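Local coordinates for dihydropyrimidinase (Brevibacillus agri, PDB 3SFW), which probably catalyses the zinc-dependent hydrolytic ring opening of dihydropyrimidines, as a member of the amidohydrolase family, at residues G85-V90 with D390-L395; V117-F122 with P380-I385. One frame throughout, in Å; residues are numbered along the deposited sequence.

Contact 1. Residues G85-V90 with D390-L395; sequences GTTSIV and DADIVL
The carboxylate of Asp-392 turns one face obliquely toward Thr-87. A water stands over that face. It donates to Asp-392 OD2 at 2.8 Å and to Thr-87 O at 2.6 Å. A second water reaches the same carboxylate oxygen without rising over the face, and donates to Asp-392 OD2 at 2.7 Å. This water also binds Thr-87 OG1 at 2.7 Å and Ser-88 OG at 2.8 Å. Thr-87 OG1 sits between its backbone N and carbonyl carbon (chi1 53°), which puts the hydroxyl within reach of this water. No hydrogen bond passes directly between the segments. The nearest direct approach of the two side chains is Thr-87 OG1 to Asp-392 CB, 3.6 Å. Asp-392 OD1 is taken by the backbone N of Arg-433, and OD2 also makes a salt bridge to Lys-382.

The segments run nearly antiparallel, with end-to-end directions 164° apart. They belong to two parts of the amidohydrolase fold. Residues 86-93 form a strand of the TIM barrel, and 393-403 is a strand of the smaller beta domain. Both strands pair with strand 49-59, which joins them in one sheet, and all the touching residues are buried.

Farther along, a methyl packs on the backbone. Gly-85 closes helix 74-83 with a Schellman motif, and its positive phi turns the chain into the strand. Val-394 lays a methyl against this turn, with CG2 3.4 Å from Gly-85 O. With CG1 anti to the backbone N (chi1 176°), CG2 lies beside that N and is the branch that meets Gly-85.

Contact 2. Residues V117-F122 with P380-I385; sequences VIDYGF and PQKGTI
A single buried salt bridge makes this contact: Lys-382 NZ donates to Asp-119 OD2 at 2.7 Å. It ties the start of barrel strand 119-124 to the loop between helix 361-376 and strand 393-403. The backbones stay well apart, with the CA atoms of Asp-119 and Lys-382 9.8 Å from each other. The lysine has to span this gap. Its chain bends at chi2 (-54°) and is extended beyond, so the ammonium group arrives at the carboxylate. The two side chains meet at about a right angle. The nitrogen comes to the anti side of OD2 and lies 33° out of the carboxylate plane. The methylene next to it follows, with Lys-382 CE 3.5 Å from Asp-119 OD2.

In a TIM barrel the active site lies at the C-terminal ends of the strands; here it holds two zinc ions. Asp-119 is the first residue of its strand, so this bridge belongs to the opposite end of the barrel. There Lys-382 NZ also forms salt bridges with Asp-390 and Asp-392. Three acids thus share one ammonium group, and their negative charge would favour its protonated form. The other oxygen of Asp-119, OD1, is held by Arg-433 NH2 and by the backbone N of Arg-451. Both oxygens are therefore engaged, and this would limit rotation of the carboxylate.

A methionine in place of Lys-382 would probably leave the three aspartates without their common positive charge and set them to repel one another. Farther along the loop, Thr-384 OG1 hydrogen-bonds Asp-15 OD1 of the second subunit.

Overall arrangement
Both contacts are buried, and their centres lie about 6 Å apart. They hold neighbouring strands of one sheet: 86-93 in contact 1 and 119-124 in contact 2. Ile-89 O and Gly-121 N probably form a hydrogen bond between these strands. On the other side, contact 1 uses the end of the loop before strand 393-403 and the strand's first residues, and contact 2 an earlier part of that loop. The chemistry differs. Contact 1 is larger and combines water bridges with a methyl contact. Contact 2 is one direct ion pair. Lys-382 links them through its salt bridges to Asp-392, which carries the waters of contact 1, and to Asp-390. The loop of contact 2 also reaches a second subunit, whereas contact 1 stays within its own chain.

Contact 1. Residues G85-V90 with D390-L395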
loop_
_atom_site.group_PDB
_atom_site.type_symbol
_atom_site.label_atom_id
_atom_site.label_comp_id
_atom_site.label_asym_id
_atom_site.label_seq_id
_atom_site.Cartn_x
_atom_site.Cartn_y
_atom_site.Cartn_z
ATOM N N GLY A 85 28.577 -23.236 -14.345
ATOM C CA GLY A 85 28.584 -23.431 -12.857
ATOM C C GLY A 85 27.274 -23.938 -12.298
ATOM O O GLY A 85 27.040 -23.860 -11.083
ATOM N N THR A 86 26.449 -24.546 -13.162
ATOM C CA THR A 86 25.144 -25.087 -12.736
ATOM C C THR A 86 25.220 -26.616 -12.828
ATOM O O THR A 86 25.576 -27.170 -13.870
ATOM C CB THR A 86 24.003 -24.502 -13.613
ATOM O OG1 THR A 86 23.812 -23.128 -13.259
ATOM C CG2 THR A 86 22.675 -25.265 -13.413
ATOM N N THR A 87 24.917 -27.293 -11.724
ATOM C CA THR A 87 25.038 -28.734 -11.632
ATOM C C THR A 87 23.698 -29.528 -11.642
ATOM O O THR A 87 23.715 -30.784 -11.704
ATOM C CB THR A 87 25.901 -29.159 -10.410
ATOM O OG1 THR A 87 25.368 -28.539 -9.239
ATOM C CG2 THR A 87 27.350 -28.711 -10.580
ATOM N N SER A 88 22.554 -28.833 -11.475
ATOM C CA SER A 88 21.244 -29.485 -11.578
ATOM C C SER A 88 20.315 -28.535 -12.289
ATOM O O SER A 88 20.445 -27.296 -12.140
ATOM C CB SER A 88 20.684 -29.744 -10.159
ATOM O OG SER A 88 21.338 -30.860 -9.634
ATOM N N ILE A 89 19.374 -29.082 -13.058
ATOM C CA ILE A 89 18.338 -28.285 -13.671
ATOM C C ILE A 89 16.977 -28.875 -13.372
ATOM O O ILE A 89 16.863 -30.075 -13.029
ATOM C CB ILE A 89 18.475 -28.232 -15.253
ATOM C CG1 ILE A 89 18.373 -29.649 -15.862
ATOM C CG2 ILE A 89 19.809 -27.574 -15.669
ATOM C CD1 ILE A 89 18.252 -29.610 -17.379
ATOM N N VAL A 90 15.941 -28.049 -13.513
ATOM C CA VAL A 90 14.593 -28.575 -13.426
ATOM C C VAL A 90 13.866 -28.034 -14.630
ATOM O O VAL A 90 13.731 -26.786 -14.801
ATOM C CB VAL A 90 13.862 -28.184 -12.107
ATOM C CG1 VAL A 90 12.603 -29.086 -11.948
ATOM C CG2 VAL A 90 14.826 -28.395 -10.869
ATOM N N ASP A 390 25.191 -34.504 -1.901
ATOM C CA ASP A 390 25.898 -34.885 -3.153
ATOM C C ASP A 390 27.039 -33.887 -3.347
ATOM O O ASP A 390 26.887 -32.681 -3.103
ATOM C CB ASP A 390 24.941 -34.788 -4.344
ATOM C CG ASP A 390 23.992 -35.960 -4.450
ATOM O OD1 ASP A 390 24.002 -36.858 -3.558
ATOM O OD2 ASP A 390 23.152 -35.948 -5.395
ATOM N N ALA A 391 28.178 -34.383 -3.830
ATOM C CA ALA A 391 29.336 -33.565 -4.015
ATOM C C ALA A 391 29.167 -32.829 -5.351
ATOM O O ALA A 391 29.807 -33.178 -6.341
ATOM C CB ALA A 391 30.587 -34.478 -4.042
ATOM N N ASP A 392 28.316 -31.809 -5.343
ATOM C CA ASP A 392 27.999 -31.020 -6.539
ATOM C C ASP A 392 28.570 -29.638 -6.231
ATOM O O ASP A 392 28.021 -28.873 -5.390
ATOM C CB ASP A 392 26.472 -30.893 -6.721
ATOM C CG ASP A 392 25.807 -32.159 -7.255
ATOM O OD1 ASP A 392 26.377 -33.283 -7.132
ATOM O OD2 ASP A 392 24.639 -32.018 -7.685
ATOM N N ILE A 393 29.781 -29.399 -6.719
ATOM C CA ILE A 393 30.592 -28.317 -6.232
ATOM C C ILE A 393 31.233 -27.592 -7.416
ATOM O O ILE A 393 31.685 -28.222 -8.375
ATOM C CB ILE A 393 31.707 -28.881 -5.297
ATOM C CG1 ILE A 393 31.047 -29.510 -4.074
ATOM C CG2 ILE A 393 32.742 -27.723 -4.874
ATOM C CD1 ILE A 393 32.023 -30.285 -3.188
ATOM N N VAL A 394 31.310 -26.268 -7.311
ATOM C CA VAL A 394 31.965 -25.442 -8.328
ATOM C C VAL A 394 33.204 -24.808 -7.728
ATOM O O VAL A 394 33.142 -24.217 -6.638
ATOM C CB VAL A 394 31.010 -24.340 -8.822
ATOM C CG1 VAL A 394 31.723 -23.425 -9.813
ATOM C CG2 VAL A 394 29.786 -24.985 -9.477
ATOM N N LEU A 395 34.342 -24.916 -8.436
ATOM C CA LEU A 395 35.507 -24.151 -8.077
ATOM C C LEU A 395 35.480 -22.872 -8.903
ATOM O O LEU A 395 35.509 -22.937 -10.142
ATOM C CB LEU A 395 36.788 -24.954 -8.400
ATOM C CG LEU A 395 36.986 -26.287 -7.662
ATOM C CD1 LEU A 395 38.462 -26.715 -7.714
ATOM C CD2 LEU A 395 36.478 -26.283 -6.307
HETATM O O HOH W 1 23.311 -29.733 -7.952
HETATM O O HOH W 2 24.549 -32.909 -10.374
#

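Contact 2. Residues V117-F122 with P380-I385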
loop_
_atom_site.group_PDB
_atom_site.type_symbol
_atom_site.label_atom_id
_atom_site.label_comp_id
_atom_site.label_asym_id
_atom_site.label_seq_id
_atom_site.Cartn_x
_atom_site.Cartn_y
_atom_site.Cartn_z
ATOM N N VAL A 117 24.371 -34.487 -18.816
ATOM C CA VAL A 117 25.709 -34.656 -18.237
ATOM C C VAL A 117 25.703 -34.249 -16.776
ATOM O O VAL A 117 26.650 -34.547 -16.055
ATOM C CB VAL A 117 26.788 -33.870 -18.997
ATOM C CG1 VAL A 117 26.713 -34.210 -20.518
ATOM C CG2 VAL A 117 26.638 -32.351 -18.798
ATOM N N ILE A 118 24.602 -33.629 -16.346
ATOM C CA ILE A 118 24.398 -33.342 -14.923
ATOM C C ILE A 118 22.956 -33.634 -14.573
ATOM O O ILE A 118 22.153 -34.058 -15.424
ATOM C CB ILE A 118 24.740 -31.867 -14.559
ATOM C CG1 ILE A 118 24.209 -30.919 -15.613
ATOM C CG2 ILE A 118 26.244 -31.644 -14.534
ATOM C CD1 ILE A 118 23.086 -30.146 -15.269
ATOM N N ASP A 119 22.616 -33.516 -13.280
ATOM C CA ASP A 119 21.365 -34.054 -12.795
ATOM C C ASP A 119 20.175 -33.165 -13.155
ATOM O O ASP A 119 20.346 -31.961 -13.386
ATOM C CB ASP A 119 21.417 -34.261 -11.289
ATOM C CG ASP A 119 22.309 -35.426 -10.912
ATOM O OD1 ASP A 119 22.905 -36.023 -11.855
ATOM O OD2 ASP A 119 22.432 -35.756 -9.714
ATOM N N TYR A 120 18.979 -33.757 -13.207
ATOM C CA TYR A 120 17.803 -33.019 -13.711
ATOM C C TYR A 120 16.549 -33.490 -13.007
ATOM O O TYR A 120 16.360 -34.709 -12.779
ATOM C CB TYR A 120 17.637 -33.178 -15.241
ATOM C CG TYR A 120 17.590 -34.632 -15.707
ATOM C CD1 TYR A 120 18.780 -35.369 -15.902
ATOM C CD2 TYR A 120 16.344 -35.262 -15.968
ATOM C CE1 TYR A 120 18.735 -36.756 -16.229
ATOM C CE2 TYR A 120 16.292 -36.615 -16.309
ATOM C CZ TYR A 120 17.480 -37.341 -16.482
ATOM O OH TYR A 120 17.395 -38.688 -16.821
ATOM N N GLY A 121 15.620 -32.559 -12.810
ATOM C CA GLY A 121 14.288 -32.941 -12.446
ATOM C C GLY A 121 13.355 -32.391 -13.485
ATOM O O GLY A 121 13.800 -31.690 -14.440
ATOM N N PHE A 122 12.065 -32.706 -13.335
ATOM C CA PHE A 122 11.043 -32.112 -14.178
ATOM C C PHE A 122 9.987 -31.394 -13.345
ATOM O O PHE A 122 9.527 -31.918 -12.325
ATOM C CB PHE A 122 10.318 -33.194 -15.022
ATOM C CG PHE A 122 11.226 -33.935 -15.977
ATOM C CD1 PHE A 122 12.207 -33.259 -16.737
ATOM C CD2 PHE A 122 11.096 -35.316 -16.118
ATOM C CE1 PHE A 122 13.079 -33.935 -17.516
ATOM C CE2 PHE A 122 12.000 -36.027 -16.931
ATOM C CZ PHE A 122 12.954 -35.344 -17.652
ATOM N N PRO A 380 18.291 -31.820 1.451
ATOM C CA PRO A 380 19.648 -31.317 1.333
ATOM C C PRO A 380 20.503 -32.170 0.405
ATOM O O PRO A 380 21.703 -31.970 0.381
ATOM C CB PRO A 380 20.215 -31.484 2.772
ATOM C CG PRO A 380 19.509 -32.710 3.293
ATOM C CD PRO A 380 18.115 -32.689 2.643
ATOM N N GLN A 381 19.911 -33.087 -0.361
ATOM C CA GLN A 381 20.723 -33.857 -1.344
ATOM C C GLN A 381 21.517 -32.879 -2.246
ATOM O O GLN A 381 22.729 -33.073 -2.514
ATOM C CB GLN A 381 19.829 -34.751 -2.254
ATOM C CG GLN A 381 20.663 -35.456 -3.350
ATOM C CD GLN A 381 19.848 -36.219 -4.431
ATOM O OE1 GLN A 381 20.419 -36.717 -5.400
ATOM N NE2 GLN A 381 18.539 -36.277 -4.281
ATOM N N LYS A 382 20.814 -31.850 -2.704
ATOM C CA LYS A 382 21.393 -30.790 -3.558
ATOM C C LYS A 382 21.326 -29.437 -2.839
ATOM O O LYS A 382 20.534 -29.258 -1.878
ATOM C CB LYS A 382 20.575 -30.639 -4.836
ATOM C CG LYS A 382 20.364 -31.916 -5.708
ATOM C CD LYS A 382 21.698 -32.546 -6.036
ATOM C CE LYS A 382 21.507 -33.519 -7.251
ATOM N NZ LYS A 382 22.825 -34.175 -7.514
ATOM N N GLY A 383 22.176 -28.510 -3.263
ATOM C CA GLY A 383 21.949 -27.092 -2.966
ATOM C C GLY A 383 22.855 -26.607 -1.855
ATOM O O GLY A 383 22.708 -25.507 -1.379
ATOM N N THR A 384 23.736 -27.471 -1.375
ATOM C CA THR A 384 24.674 -27.002 -0.337
ATOM C C THR A 384 26.024 -27.728 -0.380
ATOM O O THR A 384 26.250 -28.650 -1.209
ATOM C CB THR A 384 24.051 -27.141 1.057
ATOM O OG1 THR A 384 24.827 -26.387 2.028
ATOM C CG2 THR A 384 23.914 -28.643 1.424
ATOM N N ILE A 385 26.928 -27.294 0.489
ATOM C CA ILE A 385 28.136 -28.050 0.739
ATOM C C ILE A 385 28.178 -28.471 2.202
ATOM O O ILE A 385 28.386 -27.645 3.051
ATOM C CB ILE A 385 29.386 -27.244 0.370
ATOM C CG1 ILE A 385 29.414 -26.976 -1.153
ATOM C CG2 ILE A 385 30.679 -28.060 0.768
ATOM C CD1 ILE A 385 30.583 -26.116 -1.592
#